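Local atomic coordinates of glycosyltransferase Gtf1 (Streptococcus pneumoniae, PDB entry 4PQG), a protein that is a glycosyltransferase of the GT-B clan that binds uridine-5'-diphosphate. Residues 18-23 against 52-57; 417-422 against 438-443; 252-257 against 262-267. All coordinates share one frame; numbering follows the deposited sequence.

Contact 1: residues 18-23 against 52-57; sequences IGWASS and LADNIQ. With UDP (uridine-5'-diphosphate), chain C.
Asp54 OD1 takes the indole N-H of Trp20, with NE1 2.9 Å from OD1 and an angle of 159° at the hydrogen. The oxygen lies near the ring plane, at the nitrogen edge of the indole, whereas the carboxylate is met from above its own plane; the two flat groups stand 82° apart. A chi1 of -70° turns the Asp54 carboxylate toward the tryptophan. OD2 is farther from NE1 and badly angled, so the hydrogen bond uses OD1 alone of the two carboxylate oxygens. A second, apolar touch is made by Ile18 CG2 and Ile56 CG1 at 4.1 Å, the two side chains crossing at about a right angle, and Phe47 of strand 42-47 touches both.

The segments lie in the N-terminal Rossmann-like domain of a GT-B fold. Asn55 OD1 caps helix 56-63 by accepting from Gln57 N. Within the loop after strand 10-15, Gly19 N donates to Ser22 OG at 3.0 Å, closing the turn that leads to Ser23, whose CA is 3.7 Å from O2B of uridine-5'-diphosphate. The directional indole-carboxylate bond thus joins this ligand-side loop to the residues leading into helix 56-63, while the isoleucine contact reaches the helix's first turn.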
loop_
_atom_site.group_PDB
_atom_site.type_symbol
_atom_site.label_atom_id
_atom_site.label_comp_id
_atom_site.label_asym_id
_atom_site.label_seq_id
_atom_site.Cartn_x
_atom_site.Cartn_y
_atom_site.Cartn_z
ATOM N N ILE A 18 5.045 1.855 -3.277
ATOM C CA ILE A 18 3.872 2.676 -2.981
ATOM C C ILE A 18 3.334 3.180 -4.304
ATOM O O ILE A 18 4.107 3.436 -5.235
ATOM C CB ILE A 18 4.207 3.859 -2.028
ATOM C CG1 ILE A 18 2.932 4.659 -1.665
ATOM C CG2 ILE A 18 5.266 4.772 -2.631
ATOM C CD1 ILE A 18 3.043 5.440 -0.375
ATOM N N GLY A 19 2.014 3.298 -4.395
ATOM C CA GLY A 19 1.350 3.770 -5.608
ATOM C C GLY A 19 0.186 4.698 -5.286
ATOM O O GLY A 19 -0.068 5.012 -4.107
ATOM N N TRP A 20 -0.510 5.156 -6.326
ATOM C CA TRP A 20 -1.690 5.985 -6.134
ATOM C C TRP A 20 -2.803 5.231 -5.443
ATOM O O TRP A 20 -3.576 5.824 -4.690
ATOM C CB TRP A 20 -2.178 6.551 -7.462
ATOM C CG TRP A 20 -1.330 7.688 -7.962
ATOM C CD1 TRP A 20 -0.436 7.676 -9.029
ATOM C CD2 TRP A 20 -1.246 9.041 -7.408
ATOM N NE1 TRP A 20 0.166 8.901 -9.171
ATOM C CE2 TRP A 20 -0.280 9.763 -8.232
ATOM C CE3 TRP A 20 -1.865 9.706 -6.349
ATOM C CZ2 TRP A 20 0.040 11.091 -7.995
ATOM C CZ3 TRP A 20 -1.539 11.049 -6.123
ATOM C CH2 TRP A 20 -0.607 11.719 -6.925
ATOM N N ALA A 21 -2.888 3.926 -5.685
ATOM C CA ALA A 21 -3.939 3.095 -5.113
ATOM C C ALA A 21 -3.310 1.924 -4.373
ATOM O O ALA A 21 -3.332 0.791 -4.853
ATOM C CB ALA A 21 -4.875 2.604 -6.222
ATOM N N SER A 22 -2.743 2.194 -3.199
ATOM C CA SER A 22 -1.902 1.204 -2.522
ATOM C C SER A 22 -2.744 0.232 -1.690
ATOM O O SER A 22 -3.929 0.474 -1.451
ATOM C CB SER A 22 -0.833 1.883 -1.637
ATOM O OG SER A 22 -0.134 2.918 -2.328
ATOM N N SER A 23 -2.110 -0.867 -1.282
ATOM C CA SER A 23 -2.711 -1.872 -0.423
ATOM C C SER A 23 -2.727 -1.421 1.037
ATOM O O SER A 23 -2.131 -0.402 1.405
ATOM C CB SER A 23 -1.922 -3.173 -0.524
ATOM O OG SER A 23 -0.755 -3.119 0.299
ATOM N N LEU A 52 9.730 5.672 -10.770
ATOM C CA LEU A 52 10.053 6.754 -11.689
ATOM C C LEU A 52 8.821 7.250 -12.450
ATOM O O LEU A 52 8.798 8.389 -12.920
ATOM C CB LEU A 52 11.145 6.305 -12.683
ATOM C CG LEU A 52 12.562 6.180 -12.077
ATOM C CD1 LEU A 52 13.564 5.639 -13.087
ATOM C CD2 LEU A 52 13.060 7.505 -11.494
ATOM N N ALA A 53 7.801 6.401 -12.545
ATOM C CA ALA A 53 6.564 6.752 -13.260
ATOM C C ALA A 53 5.899 7.959 -12.603
ATOM O O ALA A 53 5.226 8.762 -13.268
ATOM C CB ALA A 53 5.618 5.559 -13.284
ATOM N N ASP A 54 6.093 8.062 -11.287
ATOM C CA ASP A 54 5.663 9.209 -10.504
ATOM C C ASP A 54 6.814 9.720 -9.670
ATOM O O ASP A 54 7.717 8.954 -9.346
ATOM C CB ASP A 54 4.565 8.775 -9.532
ATOM C CG ASP A 54 3.271 8.448 -10.235
ATOM O OD1 ASP A 54 2.616 9.395 -10.704
ATOM O OD2 ASP A 54 2.943 7.255 -10.337
ATOM N N ASN A 55 6.757 10.996 -9.294
ATOM C CA ASN A 55 7.592 11.512 -8.219
ATOM C C ASN A 55 7.149 10.830 -6.913
ATOM O O ASN A 55 5.999 10.953 -6.521
ATOM C CB ASN A 55 7.420 13.038 -8.113
ATOM C CG ASN A 55 8.281 13.661 -7.022
ATOM O OD1 ASN A 55 8.781 12.972 -6.127
ATOM N ND2 ASN A 55 8.463 14.985 -7.100
ATOM N N ILE A 56 8.054 10.115 -6.236
ATOM C CA ILE A 56 7.666 9.378 -5.036
ATOM C C ILE A 56 7.011 10.277 -3.965
ATOM O O ILE A 56 6.133 9.831 -3.223
ATOM C CB ILE A 56 8.833 8.504 -4.459
ATOM C CG1 ILE A 56 8.272 7.426 -3.505
ATOM C CG2 ILE A 56 9.919 9.370 -3.808
ATOM C CD1 ILE A 56 9.302 6.471 -2.922
ATOM N N GLN A 57 7.417 11.547 -3.911
ATOM C CA GLN A 57 6.858 12.483 -2.952
ATOM C C GLN A 57 5.350 12.667 -3.188
ATOM O O GLN A 57 4.574 12.822 -2.244
ATOM C CB GLN A 57 7.580 13.835 -3.026
ATOM C CG GLN A 57 7.180 14.801 -1.909
ATOM C CD GLN A 57 5.868 15.508 -2.186
ATOM O OE1 GLN A 57 5.422 15.567 -3.324
ATOM N NE2 GLN A 57 5.240 16.048 -1.139
HETATM N N1 UDP C . -8.450 2.414 0.452
HETATM C C2 UDP C . -8.579 3.752 0.021
HETATM N N3 UDP C . -9.410 4.032 -0.973
HETATM C C4 UDP C . -10.133 3.092 -1.599
HETATM C C5 UDP C . -10.028 1.754 -1.208
HETATM C C6 UDP C . -9.163 1.441 -0.153
HETATM O O2 UDP C . -7.934 4.679 0.571
HETATM O O4 UDP C . -10.895 3.443 -2.527
HETATM C "C1'" UDP C . -7.552 2.140 1.585
HETATM C "C2'" UDP C . -8.400 1.858 2.822
HETATM O "O2'" UDP C . -8.798 3.043 3.540
HETATM C "C3'" UDP C . -7.533 0.951 3.679
HETATM C "C4'" UDP C . -6.603 0.278 2.673
HETATM O "O4'" UDP C . -6.789 0.945 1.414
HETATM O "O3'" UDP C . -6.752 1.720 4.601
HETATM C "C5'" UDP C . -6.921 -1.203 2.473
HETATM O "O5'" UDP C . -6.517 -1.909 3.633
HETATM P PA UDP C . -7.177 -3.316 4.032
HETATM O O1A UDP C . -6.521 -3.815 5.291
HETATM O O2A UDP C . -8.673 -3.107 4.030
HETATM O O3A UDP C . -6.999 -4.299 2.766
HETATM P PB UDP C . -5.679 -4.872 2.045
HETATM O O1B UDP C . -6.017 -6.321 1.775
HETATM O O2B UDP C . -5.513 -4.015 0.801
HETATM O O3B UDP C . -4.555 -4.752 3.057
#

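Contact 2: residues 417-422 against 438-443; sequences TLMEAI and QTFIED. With UDP (uridine-5'-diphosphate), chain C.
This is a buried, apolar helix-to-helix contact in the C-terminal Rossmann-like domain of the GT-B fold, where the phenyl ring of Phe440, at the end of helix 436-440, lies against helix 416-423. No hydrogen bond crosses between the segments, and the phenylalanine supplies about half of the 222 Å² they bury. Its ring lies with one face over the backbone around Leu418 and Met419, Met419 N sitting above the ring centre; Thr439 CG2 of its own helix covers the opposite face.

On the same side as Met419 N, Leu418 CB approaches Phe440 CD2 at 3.7 Å, and Met419 CB comes to 3.8 Å from Phe440 CZ. The sulfur end of Met419 leads away, so its contribution is made near the backbone. Strand 428-431 touches the ring through Leu428, while Phe414 meets it edge-to-face.

The other side of helix 416-423 serves the ligand. Thr417 N gives a nearly straight bond (173°) to O2A of uridine-5'-diphosphate, and Glu420 takes the two ribose hydroxyls separately: O2' donates to OE1 at 2.6 Å and O3' to OE2 at 3.1 Å. Tyr399 and Tyr31 also bond to OE1 and OE2 respectively. On the packed side, chi1 of 64° places Ile422 CG1 between its backbone N and carbonyl carbon, and the CD1 methyl beyond it stops 3.7 Å from Phe440 CD1.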
loop_
_atom_site.group_PDB
_atom_site.type_symbol
_atom_site.label_atom_id
_atom_site.label_comp_id
_atom_site.label_asym_id
_atom_site.label_seq_id
_atom_site.Cartn_x
_atom_site.Cartn_y
_atom_site.Cartn_z
ATOM N N THR A 417 -10.294 -1.324 6.179
ATOM C CA THR A 417 -11.639 -0.824 5.812
ATOM C C THR A 417 -12.758 -1.351 6.736
ATOM O O THR A 417 -13.813 -0.719 6.843
ATOM C CB THR A 417 -12.039 -1.125 4.359
ATOM O OG1 THR A 417 -12.103 -2.549 4.167
ATOM C CG2 THR A 417 -11.047 -0.466 3.372
ATOM N N LEU A 418 -12.529 -2.492 7.385
ATOM C CA LEU A 418 -13.490 -3.005 8.368
ATOM C C LEU A 418 -13.486 -2.121 9.626
ATOM O O LEU A 418 -14.536 -1.750 10.140
ATOM C CB LEU A 418 -13.183 -4.461 8.728
ATOM C CG LEU A 418 -12.981 -5.505 7.619
ATOM C CD1 LEU A 418 -12.650 -6.849 8.242
ATOM C CD2 LEU A 418 -14.201 -5.599 6.708
ATOM N N MET A 419 -12.296 -1.771 10.091
ATOM C CA MET A 419 -12.121 -0.832 11.211
ATOM C C MET A 419 -12.673 0.548 10.863
ATOM O O MET A 419 -13.414 1.164 11.637
ATOM C CB MET A 419 -10.635 -0.713 11.580
ATOM C CG MET A 419 -10.367 0.232 12.752
ATOM S SD MET A 419 -8.641 0.732 12.855
ATOM C CE MET A 419 -8.577 1.851 11.452
ATOM N N GLU A 420 -12.305 1.027 9.684
ATOM C CA GLU A 420 -12.783 2.304 9.202
ATOM C C GLU A 420 -14.304 2.298 9.101
ATOM O O GLU A 420 -14.963 3.229 9.585
ATOM C CB GLU A 420 -12.113 2.658 7.867
ATOM C CG GLU A 420 -10.628 3.022 8.021
ATOM C CD GLU A 420 -9.807 2.939 6.721
ATOM O OE1 GLU A 420 -10.411 2.922 5.622
ATOM O OE2 GLU A 420 -8.551 2.877 6.821
ATOM N N ALA A 421 -14.861 1.243 8.509
ATOM C CA ALA A 421 -16.319 1.099 8.405
ATOM C C ALA A 421 -17.045 1.154 9.771
ATOM O O ALA A 421 -17.999 1.902 9.920
ATOM C CB ALA A 421 -16.680 -0.165 7.623
ATOM N N ILE A 422 -16.601 0.390 10.761
ATOM C CA ILE A 422 -17.296 0.407 12.067
ATOM C C ILE A 422 -17.093 1.728 12.833
ATOM O O ILE A 422 -17.966 2.146 13.606
ATOM C CB ILE A 422 -16.951 -0.799 12.991
ATOM C CG1 ILE A 422 -15.477 -0.794 13.405
ATOM C CG2 ILE A 422 -17.351 -2.128 12.344
ATOM C CD1 ILE A 422 -15.200 -1.548 14.688
ATOM N N GLN A 438 -13.717 -11.843 12.257
ATOM C CA GLN A 438 -14.002 -12.355 13.587
ATOM C C GLN A 438 -13.669 -11.338 14.689
ATOM O O GLN A 438 -14.247 -11.398 15.770
ATOM C CB GLN A 438 -13.307 -13.697 13.804
ATOM C CG GLN A 438 -13.896 -14.808 12.941
ATOM C CD GLN A 438 -12.995 -16.018 12.810
ATOM O OE1 GLN A 438 -11.843 -16.012 13.251
ATOM N NE2 GLN A 438 -13.516 -17.072 12.178
ATOM N N THR A 439 -12.762 -10.401 14.396
ATOM C CA THR A 439 -12.488 -9.254 15.282
ATOM C C THR A 439 -13.599 -8.174 15.222
ATOM O O THR A 439 -14.031 -7.640 16.258
ATOM C CB THR A 439 -11.098 -8.613 14.964
ATOM O OG1 THR A 439 -10.071 -9.600 15.098
ATOM C CG2 THR A 439 -10.774 -7.507 15.934
ATOM N N PHE A 440 -14.061 -7.846 14.020
ATOM C CA PHE A 440 -14.938 -6.681 13.855
ATOM C C PHE A 440 -16.446 -6.944 13.762
ATOM O O PHE A 440 -17.227 -5.999 13.850
ATOM C CB PHE A 440 -14.487 -5.828 12.664
ATOM C CG PHE A 440 -13.121 -5.236 12.837
ATOM C CD1 PHE A 440 -12.877 -4.297 13.837
ATOM C CD2 PHE A 440 -12.069 -5.635 12.018
ATOM C CE1 PHE A 440 -11.612 -3.753 14.013
ATOM C CE2 PHE A 440 -10.799 -5.091 12.186
ATOM C CZ PHE A 440 -10.572 -4.147 13.183
ATOM N N ILE A 441 -16.842 -8.203 13.574
ATOM C CA ILE A 441 -18.260 -8.560 13.439
ATOM C C ILE A 441 -18.697 -9.443 14.608
ATOM O O ILE A 441 -18.122 -10.510 14.846
ATOM C CB ILE A 441 -18.580 -9.282 12.101
ATOM C CG1 ILE A 441 -17.939 -8.561 10.911
ATOM C CG2 ILE A 441 -20.089 -9.403 11.899
ATOM C CD1 ILE A 441 -18.186 -9.232 9.568
ATOM N N GLU A 442 -19.693 -8.961 15.351
ATOM C CA GLU A 442 -20.407 -9.756 16.363
ATOM C C GLU A 442 -21.700 -10.224 15.728
ATOM O O GLU A 442 -22.629 -9.429 15.561
ATOM C CB GLU A 442 -20.760 -8.901 17.579
ATOM C CG GLU A 442 -19.572 -8.331 18.322
ATOM C CD GLU A 442 -19.145 -9.182 19.496
ATOM O OE1 GLU A 442 -19.812 -10.205 19.777
ATOM O OE2 GLU A 442 -18.135 -8.813 20.131
ATOM N N ASP A 443 -21.761 -11.502 15.363
ATOM C CA ASP A 443 -22.897 -11.995 14.590
ATOM C C ASP A 443 -24.208 -11.655 15.280
ATOM O O ASP A 443 -24.400 -11.986 16.448
ATOM C CB ASP A 443 -22.808 -13.505 14.361
ATOM C CG ASP A 443 -23.900 -14.011 13.427
ATOM O OD1 ASP A 443 -24.080 -13.419 12.344
ATOM O OD2 ASP A 443 -24.595 -14.989 13.784
HETATM N N1 UDP C . -8.450 2.414 0.452
HETATM C C2 UDP C . -8.579 3.752 0.021
HETATM N N3 UDP C . -9.410 4.032 -0.973
HETATM C C4 UDP C . -10.133 3.092 -1.599
HETATM C C5 UDP C . -10.028 1.754 -1.208
HETATM C C6 UDP C . -9.163 1.441 -0.153
HETATM O O2 UDP C . -7.934 4.679 0.571
HETATM O O4 UDP C . -10.895 3.443 -2.527
HETATM C "C1'" UDP C . -7.552 2.140 1.585
HETATM C "C2'" UDP C . -8.400 1.858 2.822
HETATM O "O2'" UDP C . -8.798 3.043 3.540
HETATM C "C3'" UDP C . -7.533 0.951 3.679
HETATM C "C4'" UDP C . -6.603 0.278 2.673
HETATM O "O4'" UDP C . -6.789 0.945 1.414
HETATM O "O3'" UDP C . -6.752 1.720 4.601
HETATM C "C5'" UDP C . -6.921 -1.203 2.473
HETATM O "O5'" UDP C . -6.517 -1.909 3.633
HETATM P PA UDP C . -7.177 -3.316 4.032
HETATM O O1A UDP C . -6.521 -3.815 5.291
HETATM O O2A UDP C . -8.673 -3.107 4.030
HETATM O O3A UDP C . -6.999 -4.299 2.766
HETATM P PB UDP C . -5.679 -4.872 2.045
HETATM O O1B UDP C . -6.017 -6.321 1.775
HETATM O O2B UDP C . -5.513 -4.015 0.801
HETATM O O3B UDP C . -4.555 -4.752 3.057
#

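Contact 3: residues 252-257 against 262-267; sequences EHYSEN and DYILWN
With CG opposite the backbone N (chi1 -177°), Asn267 extends its amide to the Glu252 carbonyl: Asn267 ND2 to Glu252 O is 2.9 Å, the bond is straight at 168°, and the acceptor lies in the amide plane. Trp266 has chi1 of -59°, which carries its indole to the His253 side, where Trp266 CZ3 comes 3.9 Å from His253 CD2, at the edge of the imidazole and near its plane.

The backbones add two further bonds. Asn267 N donates to His253 O at 2.9 Å, and Ser255 N donates to Leu265 O at 2.8 Å. Together they flank the pair Tyr254 and Trp266, a single beta bridge within the long connection between strand 244-248 and helix 271-275 of the GT-B N-terminal domain.

Apolar packing beside the bridge comes from Ile264 CD1, which sits 4.0 Å from Tyr254 CB, the side chains of Ile264 and Tyr254 crossing at about a right angle. Leu265 CD2 lies beside the Ser255 side chain, 3.9 Å from both Ser255 CB and Ser255 OG. The imidazole of His253 is fixed at both nitrogens, ND1 by Gln290 and NE2 by Gln297, and Tyr254 CD2 lies over one of its faces. Glu252 OE2 uses its anti lone pair for His253 N and also bonds the hydroxyl of Tyr435.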
loop_
_atom_site.group_PDB
_atom_site.type_symbol
_atom_site.label_atom_id
_atom_site.label_comp_id
_atom_site.label_asym_id
_atom_site.label_seq_id
_atom_site.Cartn_x
_atom_site.Cartn_y
_atom_site.Cartn_z
ATOM N N GLU A 252 -2.667 -13.242 6.470
ATOM C CA GLU A 252 -2.568 -14.636 6.924
ATOM C C GLU A 252 -1.172 -15.160 6.567
ATOM O O GLU A 252 -0.660 -14.844 5.506
ATOM C CB GLU A 252 -3.654 -15.471 6.241
ATOM C CG GLU A 252 -3.743 -16.926 6.682
ATOM C CD GLU A 252 -4.034 -17.066 8.165
ATOM O OE1 GLU A 252 -5.198 -17.322 8.527
ATOM O OE2 GLU A 252 -3.102 -16.900 8.987
ATOM N N HIS A 253 -0.552 -15.961 7.436
ATOM C CA HIS A 253 0.904 -16.155 7.358
ATOM C C HIS A 253 1.326 -17.561 7.027
ATOM O O HIS A 253 2.527 -17.868 7.032
ATOM C CB HIS A 253 1.520 -15.747 8.692
ATOM C CG HIS A 253 1.003 -16.576 9.826
ATOM N ND1 HIS A 253 -0.103 -16.230 10.525
ATOM C CD2 HIS A 253 1.398 -17.821 10.291
ATOM C CE1 HIS A 253 -0.382 -17.197 11.418
ATOM N NE2 HIS A 253 0.540 -18.174 11.273
ATOM N N TYR A 254 0.363 -18.429 6.740
ATOM C CA TYR A 254 0.641 -19.812 6.365
ATOM C C TYR A 254 -0.518 -20.320 5.498
ATOM O O TYR A 254 -1.584 -19.703 5.462
ATOM C CB TYR A 254 0.807 -20.675 7.622
ATOM C CG TYR A 254 -0.512 -21.092 8.237
ATOM C CD1 TYR A 254 -0.956 -22.422 8.140
ATOM C CD2 TYR A 254 -1.339 -20.161 8.874
ATOM C CE1 TYR A 254 -2.172 -22.808 8.680
ATOM C CE2 TYR A 254 -2.569 -20.542 9.403
ATOM C CZ TYR A 254 -2.969 -21.863 9.304
ATOM O OH TYR A 254 -4.171 -22.261 9.832
ATOM N N SER A 255 -0.307 -21.424 4.792
ATOM C CA SER A 255 -1.352 -22.016 3.968
ATOM C C SER A 255 -1.963 -23.216 4.664
ATOM O O SER A 255 -1.318 -24.268 4.859
ATOM C CB SER A 255 -0.833 -22.400 2.588
ATOM O OG SER A 255 -0.363 -21.242 1.916
ATOM N N GLU A 256 -3.216 -23.030 5.057
ATOM C CA GLU A 256 -3.951 -24.055 5.764
ATOM C C GLU A 256 -4.089 -25.324 4.929
ATOM O O GLU A 256 -3.864 -26.417 5.439
ATOM C CB GLU A 256 -5.324 -23.536 6.172
ATOM C CG GLU A 256 -5.945 -24.363 7.273
ATOM C CD GLU A 256 -7.292 -23.839 7.737
ATOM O OE1 GLU A 256 -7.853 -22.916 7.097
ATOM O OE2 GLU A 256 -7.788 -24.364 8.759
ATOM N N ASN A 257 -4.439 -25.187 3.650
ATOM C CA ASN A 257 -4.619 -26.378 2.799
ATOM C C ASN A 257 -3.353 -27.240 2.633
ATOM O O ASN A 257 -3.453 -28.450 2.477
ATOM C CB ASN A 257 -5.248 -26.036 1.438
ATOM C CG ASN A 257 -4.772 -24.708 0.887
ATOM O OD1 ASN A 257 -4.927 -23.657 1.534
ATOM N ND2 ASN A 257 -4.201 -24.735 -0.318
ATOM N N ASP A 262 2.912 -32.501 10.581
ATOM C CA ASP A 262 4.374 -32.557 10.511
ATOM C C ASP A 262 5.042 -31.483 9.652
ATOM O O ASP A 262 6.252 -31.269 9.761
ATOM C CB ASP A 262 4.814 -33.948 10.057
ATOM C CG ASP A 262 4.377 -35.026 11.028
ATOM O OD1 ASP A 262 4.555 -34.822 12.246
ATOM O OD2 ASP A 262 3.834 -36.053 10.580
ATOM N N TYR A 263 4.248 -30.818 8.819
ATOM C CA TYR A 263 4.748 -29.880 7.827
ATOM C C TYR A 263 3.903 -28.619 7.790
ATOM O O TYR A 263 2.674 -28.681 7.764
ATOM C CB TYR A 263 4.740 -30.556 6.448
ATOM C CG TYR A 263 4.929 -29.621 5.273
ATOM C CD1 TYR A 263 6.206 -29.187 4.895
ATOM C CD2 TYR A 263 3.837 -29.190 4.520
ATOM C CE1 TYR A 263 6.382 -28.336 3.808
ATOM C CE2 TYR A 263 4.001 -28.329 3.434
ATOM C CZ TYR A 263 5.269 -27.906 3.074
ATOM O OH TYR A 263 5.426 -27.062 1.982
ATOM N N ILE A 264 4.566 -27.475 7.761
ATOM C CA ILE A 264 3.871 -26.214 7.563
ATOM C C ILE A 264 4.406 -25.496 6.318
ATOM O O ILE A 264 5.610 -25.506 6.057
ATOM C CB ILE A 264 3.960 -25.299 8.800
ATOM C CG1 ILE A 264 3.067 -24.070 8.609
ATOM C CG2 ILE A 264 5.405 -24.924 9.112
ATOM C CD1 ILE A 264 2.577 -23.440 9.895
ATOM N N LEU A 265 3.498 -24.894 5.553
ATOM C CA LEU A 265 3.889 -24.016 4.470
ATOM C C LEU A 265 3.527 -22.593 4.876
ATOM O O LEU A 265 2.353 -22.277 5.018
ATOM C CB LEU A 265 3.209 -24.413 3.145
ATOM C CG LEU A 265 3.305 -23.431 1.951
ATOM C CD1 LEU A 265 4.739 -23.310 1.422
ATOM C CD2 LEU A 265 2.372 -23.856 0.824
ATOM N N TRP A 266 4.552 -21.761 5.085
ATOM C CA TRP A 266 4.391 -20.341 5.379
ATOM C C TRP A 266 3.942 -19.601 4.146
ATOM O O TRP A 266 4.172 -20.075 3.038
ATOM C CB TRP A 266 5.735 -19.750 5.810
ATOM C CG TRP A 266 6.369 -20.376 7.040
ATOM C CD1 TRP A 266 7.638 -20.948 7.144
ATOM C CD2 TRP A 266 5.784 -20.499 8.390
ATOM N NE1 TRP A 266 7.864 -21.408 8.418
ATOM C CE2 TRP A 266 6.797 -21.161 9.216
ATOM C CE3 TRP A 266 4.565 -20.145 8.970
ATOM C CZ2 TRP A 266 6.582 -21.444 10.558
ATOM C CZ3 TRP A 266 4.370 -20.420 10.340
ATOM C CH2 TRP A 266 5.352 -21.058 11.105
ATOM N N ASN A 267 3.303 -18.442 4.332
ATOM C CA ASN A 267 3.126 -17.426 3.288
ATOM C C ASN A 267 4.520 -17.051 2.770
ATOM O O ASN A 267 5.444 -16.822 3.581
ATOM C CB ASN A 267 2.447 -16.201 3.920
ATOM C CG ASN A 267 2.129 -15.072 2.931
ATOM O OD1 ASN A 267 2.891 -14.764 2.021
ATOM N ND2 ASN A 267 1.005 -14.398 3.172
#

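Contact 2 is buried at all its touching residues, whereas contacts 1 and 3 are partly buried. Contacts 1 and 3 both involve loops that follow strands of the same seven-stranded parallel sheet, and contact 2 joins helices that flank the six-stranded one. The chemistry changes accordingly: one side-chain bond plus a pair of isoleucines in contact 1, a phenyl ring packed on side chains and helix backbone without a hydrogen bond between the segments in contact 2, mainly backbone bonding in contact 3. Contacts 1 and 2 both touch uridine-5'-diphosphate, although their centres are 28 Å apart. Tyr435, whose hydroxyl faces contact 3, accepts through its carbonyl from Thr439 OG1 of contact 2.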